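Local coordinates for protein KLLA0F20702p (Kluyveromyces lactis, PDB 5Y5A) that probably serves as the Est1 subunit of yeast telomerase, helping to recruit the enzyme to telomeres through its complex with Cdc13, at residues 449-452 with 453-457; 476-479 with 480-484; 534-537 with 538-542. All coordinates share one frame; numbering follows the deposited sequence.

Interaction 1: 449-452 with 453-457; sequences FCQS and MVNLT
Phe449 and Met453, one turn apart on helix 447-462, run alongside each other from neighbouring turns. A chi1 of 180° carries the Phe449 ring away from its own backbone N and alongside the methionine, and Met453 CG sits over one face toward the rim, 3.5 Å from Phe449 CZ. This is a CH-pi contact; the sulfur follows obliquely, with Met453 SD 4.7 Å from the centroid of the Phe449 ring, a Met-aromatic pair. Phe399 meets the same ring edge-to-face. At Cys450 the backbone carbonyl takes the N-H of Val454, and Val454 CG2 packs against that oxygen, Cys450 O, at 3.2 Å. Gln451 bends back at chi2 (68°), which carries its amide over to Asn455: Gln451 NE2 donates to Asn455 OD1 at 3.2 Å. The bond is far from straight (139° at the hydrogen), and the donor stands above the acceptor's carbonyl plane. Ser452 closes the segment by accepting from Leu456 N through its carbonyl, while its hydroxyl turns to Asp407 of helix 385-410. The chemistry thus divides round the helix: a sulfur-aromatic pair on the buried side, and a bent amide-amide bond on a partly exposed flank.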
ATOM      1  N   PHE A 449     -10.408  23.045  -9.762  1.00 45.60           N
ATOM      2  CA  PHE A 449     -10.596  22.226  -8.567  1.00 43.44           C
ATOM      3  C   PHE A 449     -11.561  22.887  -7.580  1.00 41.90           C
ATOM      4  O   PHE A 449     -12.451  22.233  -7.047  1.00 44.63           O
ATOM      5  CB  PHE A 449      -9.255  21.912  -7.875  1.00 36.45           C
ATOM      6  CG  PHE A 449      -9.421  21.076  -6.635  1.00 39.32           C
ATOM      7  CD1 PHE A 449      -9.702  19.722  -6.732  1.00 42.11           C
ATOM      8  CD2 PHE A 449      -9.367  21.653  -5.372  1.00 39.75           C
ATOM      9  CE1 PHE A 449      -9.901  18.951  -5.590  1.00 40.38           C
ATOM     10  CE2 PHE A 449      -9.564  20.888  -4.228  1.00 37.45           C
ATOM     11  CZ  PHE A 449      -9.834  19.536  -4.339  1.00 36.03           C
ATOM     12  N   CYS A 450     -11.397  24.185  -7.347  1.00 41.91           N
ATOM     13  CA  CYS A 450     -12.324  24.919  -6.482  1.00 43.67           C
ATOM     14  C   CYS A 450     -13.743  24.897  -7.019  1.00 43.56           C
ATOM     15  O   CYS A 450     -14.693  24.723  -6.257  1.00 46.88           O
ATOM     16  CB  CYS A 450     -11.863  26.367  -6.294  1.00 44.04           C
ATOM     17  SG  CYS A 450     -10.406  26.474  -5.247  1.00 45.41           S
ATOM     18  N   GLN A 451     -13.891  25.070  -8.327  1.00 43.47           N
ATOM     19  CA  GLN A 451     -15.215  24.948  -8.938  1.00 45.88           C
ATOM     20  C   GLN A 451     -15.813  23.556  -8.677  1.00 45.27           C
ATOM     21  O   GLN A 451     -16.990  23.435  -8.329  1.00 43.16           O
ATOM     22  CB  GLN A 451     -15.149  25.217 -10.444  1.00 48.34           C
ATOM     23  CG  GLN A 451     -16.502  25.133 -11.138  1.00 49.14           C
ATOM     24  CD  GLN A 451     -17.431  26.264 -10.721  1.00 52.76           C
ATOM     25  OE1 GLN A 451     -17.178  27.428 -11.020  1.00 53.21           O
ATOM     26  NE2 GLN A 451     -18.499  25.923 -10.006  1.00 45.48           N
ATOM     27  N   SER A 452     -14.998  22.513  -8.833  1.00 41.91           N
ATOM     28  CA  SER A 452     -15.464  21.140  -8.621  1.00 42.48           C
ATOM     29  C   SER A 452     -15.923  20.891  -7.184  1.00 41.08           C
ATOM     30  O   SER A 452     -16.950  20.263  -6.958  1.00 45.24           O
ATOM     31  CB  SER A 452     -14.362  20.138  -8.993  1.00 41.97           C
ATOM     32  OG  SER A 452     -14.300  19.968 -10.399  1.00 46.90           O
ATOM     33  N   MET A 453     -15.159  21.384  -6.215  1.00 41.64           N
ATOM     34  CA  MET A 453     -15.501  21.175  -4.810  1.00 41.19           C
ATOM     35  C   MET A 453     -16.737  21.957  -4.410  1.00 42.70           C
ATOM     36  O   MET A 453     -17.517  21.509  -3.574  1.00 51.15           O
ATOM     37  CB  MET A 453     -14.323  21.552  -3.906  1.00 50.09           C
ATOM     38  CG  MET A 453     -13.186  20.529  -3.948  1.00 53.53           C
ATOM     39  SD  MET A 453     -13.771  18.820  -3.976  1.00 91.20           S
ATOM     40  CE  MET A 453     -14.071  18.505  -2.249  1.00 73.08           C
ATOM     41  N   VAL A 454     -16.904  23.134  -5.005  1.00 43.23           N
ATOM     42  CA  VAL A 454     -18.114  23.937  -4.819  1.00 45.47           C
ATOM     43  C   VAL A 454     -19.363  23.185  -5.296  1.00 47.65           C
ATOM     44  O   VAL A 454     -20.377  23.130  -4.587  1.00 54.19           O
ATOM     45  CB  VAL A 454     -17.994  25.286  -5.565  1.00 39.94           C
ATOM     46  CG1 VAL A 454     -19.372  25.908  -5.795  1.00 43.50           C
ATOM     47  CG2 VAL A 454     -17.058  26.233  -4.800  1.00 39.91           C
ATOM     48  N   ASN A 455     -19.283  22.599  -6.490  1.00 47.02           N
ATOM     49  CA  ASN A 455     -20.395  21.815  -7.047  1.00 46.82           C
ATOM     50  C   ASN A 455     -20.726  20.615  -6.173  1.00 42.68           C
ATOM     51  O   ASN A 455     -21.892  20.340  -5.905  1.00 43.99           O
ATOM     52  CB  ASN A 455     -20.075  21.327  -8.462  1.00 50.09           C
ATOM     53  CG  ASN A 455     -19.982  22.453  -9.457  1.00 53.85           C
ATOM     54  OD1 ASN A 455     -20.487  23.549  -9.215  1.00 54.36           O
ATOM     55  ND2 ASN A 455     -19.336  22.196 -10.589  1.00 49.80           N
ATOM     56  N   LEU A 456     -19.688  19.913  -5.725  1.00 44.17           N
ATOM     57  CA  LEU A 456     -19.868  18.740  -4.881  1.00 46.31           C
ATOM     58  C   LEU A 456     -20.438  19.144  -3.528  1.00 45.47           C
ATOM     59  O   LEU A 456     -21.396  18.547  -3.046  1.00 54.17           O
ATOM     60  CB  LEU A 456     -18.538  17.988  -4.690  1.00 40.75           C
ATOM     61  CG  LEU A 456     -18.695  16.690  -3.903  1.00 42.95           C
ATOM     62  CD1 LEU A 456     -19.674  15.767  -4.639  1.00 44.28           C
ATOM     63  CD2 LEU A 456     -17.355  16.000  -3.681  1.00 43.11           C
ATOM     64  N   THR A 457     -19.849  20.173  -2.926  1.00 41.64           N
ATOM     65  CA  THR A 457     -20.294  20.632  -1.620  1.00 40.17           C
ATOM     66  C   THR A 457     -21.751  21.085  -1.695  1.00 46.50           C
ATOM     67  O   THR A 457     -22.544  20.757  -0.810  1.00 53.19           O
ATOM     68  CB  THR A 457     -19.394  21.768  -1.084  1.00 44.76           C
ATOM     69  OG1 THR A 457     -18.020  21.364  -1.177  1.00 45.63           O
ATOM     70  CG2 THR A 457     -19.712  22.078   0.373  1.00 40.29           C
TER

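Interaction 2: 476-479 with 480-484; sequences PTRD and YFYEE
Arg478 reaches forward along an irregular stretch of chain to Tyr480, Phe481 and Tyr482; its shaft passes Tyr480 O, and the two terminal nitrogens then meet different rings. CB of Arg478 lies 3.9 Å from Tyr482 OH, a hydroxyl hydrogen-bonded to Ser532. From there the chain runs extended through CG to NE, and Arg478 CD comes to 3.3 Å from Tyr480 O. NE turns to Asp503 in a salt bridge outside the segment pair. At the tip the two amino groups part company. Arg478 NH2 lies 3.6 Å from Phe481 CD1, which sits over one face of the guanidinium, the two planes inclined by 32°. Arg478 NH1 stands over the face of the Tyr482 ring, 3.5 Å from Tyr482 CD2, and the guanidinium meets that ring steeply, the planes 76° apart. CZ of Arg478 is 5.0 Å from the centroid of the Tyr482 ring, a cation-pi contact made with the edge of the guanidinium. Phe481 also packs on an apolar side chain of the bound peptide, probably from Cdc13. Within this Est1 DNA/RNA binding family region, Tyr482 is the N-cap of helix 483-487, and Asp485 ties its N-H to Arg478 NH1.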
ATOM      1  N   PRO A 476     -17.391  16.355  12.762  1.00 72.54           N
ATOM      2  CA  PRO A 476     -18.065  15.070  12.973  1.00 71.97           C
ATOM      3  C   PRO A 476     -17.192  14.066  13.732  1.00 65.50           C
ATOM      4  O   PRO A 476     -15.967  14.178  13.733  1.00 60.45           O
ATOM      5  CB  PRO A 476     -18.343  14.578  11.545  1.00 70.84           C
ATOM      6  CG  PRO A 476     -18.221  15.793  10.680  1.00 70.07           C
ATOM      7  CD  PRO A 476     -17.184  16.640  11.333  1.00 69.53           C
ATOM      8  N   THR A 477     -17.832  13.106  14.393  1.00 67.00           N
ATOM      9  CA  THR A 477     -17.117  12.024  15.056  1.00 62.47           C
ATOM     10  C   THR A 477     -17.712  10.676  14.674  1.00 60.53           C
ATOM     11  O   THR A 477     -18.654  10.598  13.880  1.00 58.39           O
ATOM     12  CB  THR A 477     -17.145  12.164  16.586  1.00 71.43           C
ATOM     13  OG1 THR A 477     -18.488  12.020  17.064  1.00 70.82           O
ATOM     14  CG2 THR A 477     -16.597  13.519  17.016  1.00 74.56           C
ATOM     15  N   ARG A 478     -17.164   9.623  15.265  1.00 61.48           N
ATOM     16  CA  ARG A 478     -17.474   8.257  14.873  1.00 55.82           C
ATOM     17  C   ARG A 478     -16.891   7.266  15.869  1.00 61.74           C
ATOM     18  O   ARG A 478     -16.110   7.642  16.746  1.00 66.81           O
ATOM     19  CB  ARG A 478     -16.918   7.975  13.491  1.00 59.38           C
ATOM     20  CG  ARG A 478     -15.422   8.169  13.431  1.00 53.14           C
ATOM     21  CD  ARG A 478     -14.916   7.821  12.075  1.00 52.34           C
ATOM     22  NE  ARG A 478     -13.490   8.081  11.926  1.00 49.49           N
ATOM     23  CZ  ARG A 478     -12.797   7.693  10.866  1.00 49.45           C
ATOM     24  NH1 ARG A 478     -13.421   7.027   9.901  1.00 47.48           N
ATOM     25  NH2 ARG A 478     -11.500   7.959  10.768  1.00 44.97           N
ATOM     26  N   ASP A 479     -17.245   5.994  15.719  1.00 64.42           N
ATOM     27  CA  ASP A 479     -16.842   4.992  16.698  1.00 65.48           C
ATOM     28  C   ASP A 479     -15.817   3.999  16.169  1.00 60.76           C
ATOM     29  O   ASP A 479     -15.273   3.201  16.938  1.00 56.02           O
ATOM     30  CB  ASP A 479     -18.073   4.249  17.211  1.00 75.42           C
ATOM     31  CG  ASP A 479     -18.967   5.135  18.052  1.00 86.27           C
ATOM     32  OD1 ASP A 479     -18.443   6.102  18.645  1.00 91.15           O
ATOM     33  OD2 ASP A 479     -20.187   4.877  18.114  1.00 90.34           O
ATOM     34  N   TYR A 480     -15.536   4.060  14.869  1.00 53.78           N
ATOM     35  CA  TYR A 480     -14.604   3.122  14.256  1.00 49.66           C
ATOM     36  C   TYR A 480     -14.091   3.612  12.908  1.00 52.82           C
ATOM     37  O   TYR A 480     -14.638   4.551  12.324  1.00 55.87           O
ATOM     38  CB  TYR A 480     -15.262   1.742  14.097  1.00 53.99           C
ATOM     39  CG  TYR A 480     -16.503   1.718  13.220  1.00 58.47           C
ATOM     40  CD1 TYR A 480     -16.404   1.493  11.851  1.00 53.86           C
ATOM     41  CD2 TYR A 480     -17.773   1.902  13.763  1.00 60.23           C
ATOM     42  CE1 TYR A 480     -17.526   1.461  11.046  1.00 53.44           C
ATOM     43  CE2 TYR A 480     -18.905   1.873  12.960  1.00 59.99           C
ATOM     44  CZ  TYR A 480     -18.774   1.651  11.603  1.00 59.91           C
ATOM     45  OH  TYR A 480     -19.894   1.619  10.797  1.00 59.83           O
ATOM     46  N   PHE A 481     -13.033   2.968  12.422  1.00 50.32           N
ATOM     47  CA  PHE A 481     -12.433   3.312  11.135  1.00 50.33           C
ATOM     48  C   PHE A 481     -13.252   2.769   9.966  1.00 50.82           C
ATOM     49  O   PHE A 481     -13.841   1.691  10.062  1.00 49.01           O
ATOM     50  CB  PHE A 481     -11.001   2.775  11.047  1.00 51.89           C
ATOM     51  CG  PHE A 481      -9.954   3.730  11.549  1.00 50.72           C
ATOM     52  CD1 PHE A 481     -10.312   4.875  12.245  1.00 49.73           C
ATOM     53  CD2 PHE A 481      -8.611   3.487  11.308  1.00 46.93           C
ATOM     54  CE1 PHE A 481      -9.349   5.749  12.701  1.00 46.80           C
ATOM     55  CE2 PHE A 481      -7.640   4.359  11.765  1.00 43.75           C
ATOM     56  CZ  PHE A 481      -8.010   5.493  12.460  1.00 46.28           C
ATOM     57  N   TYR A 482     -13.283   3.521   8.868  1.00 53.28           N
ATOM     58  CA  TYR A 482     -13.953   3.079   7.648  1.00 47.75           C
ATOM     59  C   TYR A 482     -12.943   2.414   6.703  1.00 48.44           C
ATOM     60  O   TYR A 482     -11.735   2.423   6.972  1.00 42.06           O
ATOM     61  CB  TYR A 482     -14.654   4.255   6.957  1.00 42.10           C
ATOM     62  CG  TYR A 482     -15.715   4.924   7.808  1.00 49.52           C
ATOM     63  CD1 TYR A 482     -16.392   4.217   8.794  1.00 56.12           C
ATOM     64  CD2 TYR A 482     -16.031   6.265   7.636  1.00 45.69           C
ATOM     65  CE1 TYR A 482     -17.354   4.827   9.581  1.00 55.93           C
ATOM     66  CE2 TYR A 482     -16.998   6.883   8.418  1.00 48.23           C
ATOM     67  CZ  TYR A 482     -17.651   6.157   9.387  1.00 54.31           C
ATOM     68  OH  TYR A 482     -18.603   6.764  10.168  1.00 62.04           O
ATOM     69  N   GLU A 483     -13.436   1.842   5.603  1.00 45.94           N
ATOM     70  CA  GLU A 483     -12.591   1.077   4.686  1.00 45.01           C
ATOM     71  C   GLU A 483     -11.381   1.879   4.241  1.00 39.74           C
ATOM     72  O   GLU A 483     -10.252   1.385   4.291  1.00 45.57           O
ATOM     73  CB  GLU A 483     -13.379   0.619   3.448  1.00 49.53           C
ATOM     74  CG  GLU A 483     -14.403  -0.490   3.702  1.00 58.40           C
ATOM     75  CD  GLU A 483     -15.817   0.040   3.919  1.00 60.58           C
ATOM     76  OE1 GLU A 483     -15.969   1.164   4.456  1.00 50.67           O
ATOM     77  OE2 GLU A 483     -16.775  -0.672   3.548  1.00 64.70           O
ATOM     78  N   GLU A 484     -11.614   3.117   3.816  1.00 40.93           N
ATOM     79  CA  GLU A 484     -10.529   3.947   3.307  1.00 40.74           C
ATOM     80  C   GLU A 484      -9.543   4.320   4.424  1.00 44.02           C
ATOM     81  O   GLU A 484      -8.354   4.485   4.165  1.00 37.29           O
ATOM     82  CB  GLU A 484     -11.074   5.207   2.615  1.00 40.34           C
ATOM     83  CG  GLU A 484     -11.830   6.189   3.519  1.00 42.54           C
ATOM     84  CD  GLU A 484     -13.327   5.934   3.562  1.00 45.80           C
ATOM     85  OE1 GLU A 484     -14.089   6.923   3.661  1.00 43.10           O
ATOM     86  OE2 GLU A 484     -13.739   4.751   3.488  1.00 45.50           O
TER

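Interaction 3: 534-537 with 538-542; sequences VQVL and VYSNK
In Ser540 and Asn541, chi1 of -66° and -68° points both polar groups away from their own carbonyl carbons and back along the helix, toward Val536 and Leu537 of the preceding turn. The motif is the plain alpha-helix, here helix 526-546, with its ladder of i to i+4 bonds, among them Val538 N to Val534 O and Tyr539 N to Gln535 O. The serine adds a second donor. Its hydroxyl gives a hydrogen bond to Val536 O at 3.1 Å from Ser540 OG, so one carbonyl is gripped twice, by N and OG of the same residue arriving from opposite faces of its plane. Elsewhere round the helix, Val534 CG1 and Val538 CG2 are a loose 4.4 Å apart, while Val538 CG2 rests 3.3 Å from Val534 O. Leu537 sends its branches toward Leu423 and Ala426 of helix 421-433 and Leu460 of helix 447-462. Asn541 CB and CG lie against the backbone oxygen Leu537 O, CB at 3.1 Å, and Asn541 ND2 hydrogen-bonds outside the pair to Thr457 OG1, joining helices 526-546 and 447-462 through polar side chains. With an alanine here, Thr457 OG1 would probably lose the amide that donates to it, and a gap would be likely to open beside Met453 and Met430, which also touch the asparagine. Within helix 526-546 the backbone bond at this position is short and fairly straight, Asn541 N standing 2.8 Å from Leu537 O with 159° at the hydrogen.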
ATOM      1  N   VAL A 534     -20.734  12.139   4.370  1.00 42.32           N
ATOM      2  CA  VAL A 534     -21.306  13.384   3.879  1.00 47.56           C
ATOM      3  C   VAL A 534     -20.982  14.520   4.847  1.00 49.55           C
ATOM      4  O   VAL A 534     -20.514  15.586   4.440  1.00 54.36           O
ATOM      5  CB  VAL A 534     -22.832  13.266   3.684  1.00 49.28           C
ATOM      6  CG1 VAL A 534     -23.472  14.645   3.517  1.00 46.29           C
ATOM      7  CG2 VAL A 534     -23.140  12.376   2.482  1.00 52.23           C
ATOM      8  N   GLN A 535     -21.201  14.274   6.134  1.00 44.46           N
ATOM      9  CA  GLN A 535     -20.935  15.281   7.156  1.00 45.64           C
ATOM     10  C   GLN A 535     -19.465  15.703   7.180  1.00 45.99           C
ATOM     11  O   GLN A 535     -19.156  16.887   7.168  1.00 44.48           O
ATOM     12  CB  GLN A 535     -21.355  14.757   8.526  1.00 46.11           C
ATOM     13  CG  GLN A 535     -22.796  14.293   8.560  1.00 59.16           C
ATOM     14  CD  GLN A 535     -23.249  13.923   9.949  1.00 75.87           C
ATOM     15  OE1 GLN A 535     -23.261  12.747  10.322  1.00 79.98           O
ATOM     16  NE2 GLN A 535     -23.633  14.926  10.731  1.00 82.74           N
ATOM     17  N   VAL A 536     -18.560  14.731   7.191  1.00 45.51           N
ATOM     18  CA  VAL A 536     -17.146  15.056   7.290  1.00 46.39           C
ATOM     19  C   VAL A 536     -16.673  15.767   6.024  1.00 47.15           C
ATOM     20  O   VAL A 536     -15.744  16.573   6.071  1.00 51.97           O
ATOM     21  CB  VAL A 536     -16.282  13.789   7.557  1.00 46.95           C
ATOM     22  CG1 VAL A 536     -16.377  12.787   6.397  1.00 43.62           C
ATOM     23  CG2 VAL A 536     -14.835  14.171   7.825  1.00 47.82           C
ATOM     24  N   LEU A 537     -17.317  15.488   4.894  1.00 48.63           N
ATOM     25  CA  LEU A 537     -16.914  16.121   3.644  1.00 44.96           C
ATOM     26  C   LEU A 537     -17.394  17.560   3.605  1.00 50.67           C
ATOM     27  O   LEU A 537     -16.662  18.440   3.157  1.00 50.07           O
ATOM     28  CB  LEU A 537     -17.445  15.354   2.440  1.00 44.00           C
ATOM     29  CG  LEU A 537     -16.560  14.187   2.012  1.00 47.53           C
ATOM     30  CD1 LEU A 537     -17.213  13.396   0.894  1.00 44.42           C
ATOM     31  CD2 LEU A 537     -15.194  14.708   1.580  1.00 42.06           C
ATOM     32  N   VAL A 538     -18.619  17.800   4.077  1.00 49.87           N
ATOM     33  CA  VAL A 538     -19.148  19.155   4.141  1.00 52.40           C
ATOM     34  C   VAL A 538     -18.263  19.994   5.071  1.00 53.24           C
ATOM     35  O   VAL A 538     -17.932  21.138   4.767  1.00 50.95           O
ATOM     36  CB  VAL A 538     -20.624  19.177   4.624  1.00 48.51           C
ATOM     37  CG1 VAL A 538     -21.058  20.585   4.983  1.00 48.01           C
ATOM     38  CG2 VAL A 538     -21.549  18.609   3.557  1.00 47.93           C
ATOM     39  N   TYR A 539     -17.846  19.402   6.185  1.00 52.61           N
ATOM     40  CA  TYR A 539     -16.989  20.092   7.143  1.00 57.34           C
ATOM     41  C   TYR A 539     -15.603  20.414   6.573  1.00 49.38           C
ATOM     42  O   TYR A 539     -15.104  21.531   6.706  1.00 47.66           O
ATOM     43  CB  TYR A 539     -16.836  19.252   8.412  1.00 66.33           C
ATOM     44  CG  TYR A 539     -15.886  19.851   9.422  1.00 79.06           C
ATOM     45  CD1 TYR A 539     -16.288  20.892  10.244  1.00 81.75           C
ATOM     46  CD2 TYR A 539     -14.589  19.372   9.554  1.00 88.81           C
ATOM     47  CE1 TYR A 539     -15.426  21.445  11.169  1.00 90.37           C
ATOM     48  CE2 TYR A 539     -13.719  19.920  10.478  1.00 95.29           C
ATOM     49  CZ  TYR A 539     -14.143  20.957  11.282  1.00 98.35           C
ATOM     50  OH  TYR A 539     -13.286  21.509  12.208  1.00109.50           O
ATOM     51  N   SER A 540     -14.974  19.432   5.946  1.00 44.74           N
ATOM     52  CA  SER A 540     -13.647  19.646   5.390  1.00 49.07           C
ATOM     53  C   SER A 540     -13.714  20.617   4.222  1.00 47.14           C
ATOM     54  O   SER A 540     -12.877  21.508   4.095  1.00 51.36           O
ATOM     55  CB  SER A 540     -13.026  18.319   4.952  1.00 49.80           C
ATOM     56  OG  SER A 540     -12.776  17.499   6.081  1.00 54.06           O
ATOM     57  N   ASN A 541     -14.721  20.455   3.374  1.00 44.90           N
ATOM     58  CA  ASN A 541     -14.859  21.327   2.216  1.00 51.06           C
ATOM     59  C   ASN A 541     -15.112  22.772   2.618  1.00 47.24           C
ATOM     60  O   ASN A 541     -14.562  23.692   2.014  1.00 51.77           O
ATOM     61  CB  ASN A 541     -15.972  20.818   1.294  1.00 45.49           C
ATOM     62  CG  ASN A 541     -15.603  19.508   0.627  1.00 50.37           C
ATOM     63  OD1 ASN A 541     -14.513  18.980   0.859  1.00 52.38           O
ATOM     64  ND2 ASN A 541     -16.508  18.967  -0.197  1.00 45.41           N
ATOM     65  N   LYS A 542     -15.924  22.986   3.645  1.00 42.63           N
ATOM     66  CA  LYS A 542     -16.129  24.349   4.119  1.00 45.99           C
ATOM     67  C   LYS A 542     -14.832  24.970   4.661  1.00 50.00           C
ATOM     68  O   LYS A 542     -14.564  26.155   4.429  1.00 46.25           O
ATOM     69  CB  LYS A 542     -17.223  24.391   5.183  1.00 52.64           C
ATOM     70  CG  LYS A 542     -18.619  24.140   4.629  1.00 63.12           C
ATOM     71  CD  LYS A 542     -19.691  24.713   5.546  1.00 78.33           C
ATOM     72  CE  LYS A 542     -21.084  24.383   5.029  1.00 85.84           C
ATOM     73  NZ  LYS A 542     -22.122  25.268   5.641  1.00 90.52           N
TER

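Interactions 1 and 3 are both runs of i to i+4 contacts within single helices, 447-462 and 526-546, and they meet directly, through the Thr457-Asn541 bond and the Met453 side chain. Interaction 2 lies in the chain leading into helix 483-487; its Pro476 packs on helix 526-546 at Gln535, Val536 and Tyr539. Interactions 1 and 2 do not touch, their nearest atoms about 12 Å apart. Both are mostly buried; interaction 3 is only partly so. Chemistry follows place: the regular helices rely on backbone bonds supplemented by sulfur-aromatic, amide or hydroxyl contacts, while the irregular segment depends on an arginine among rings and carboxylates.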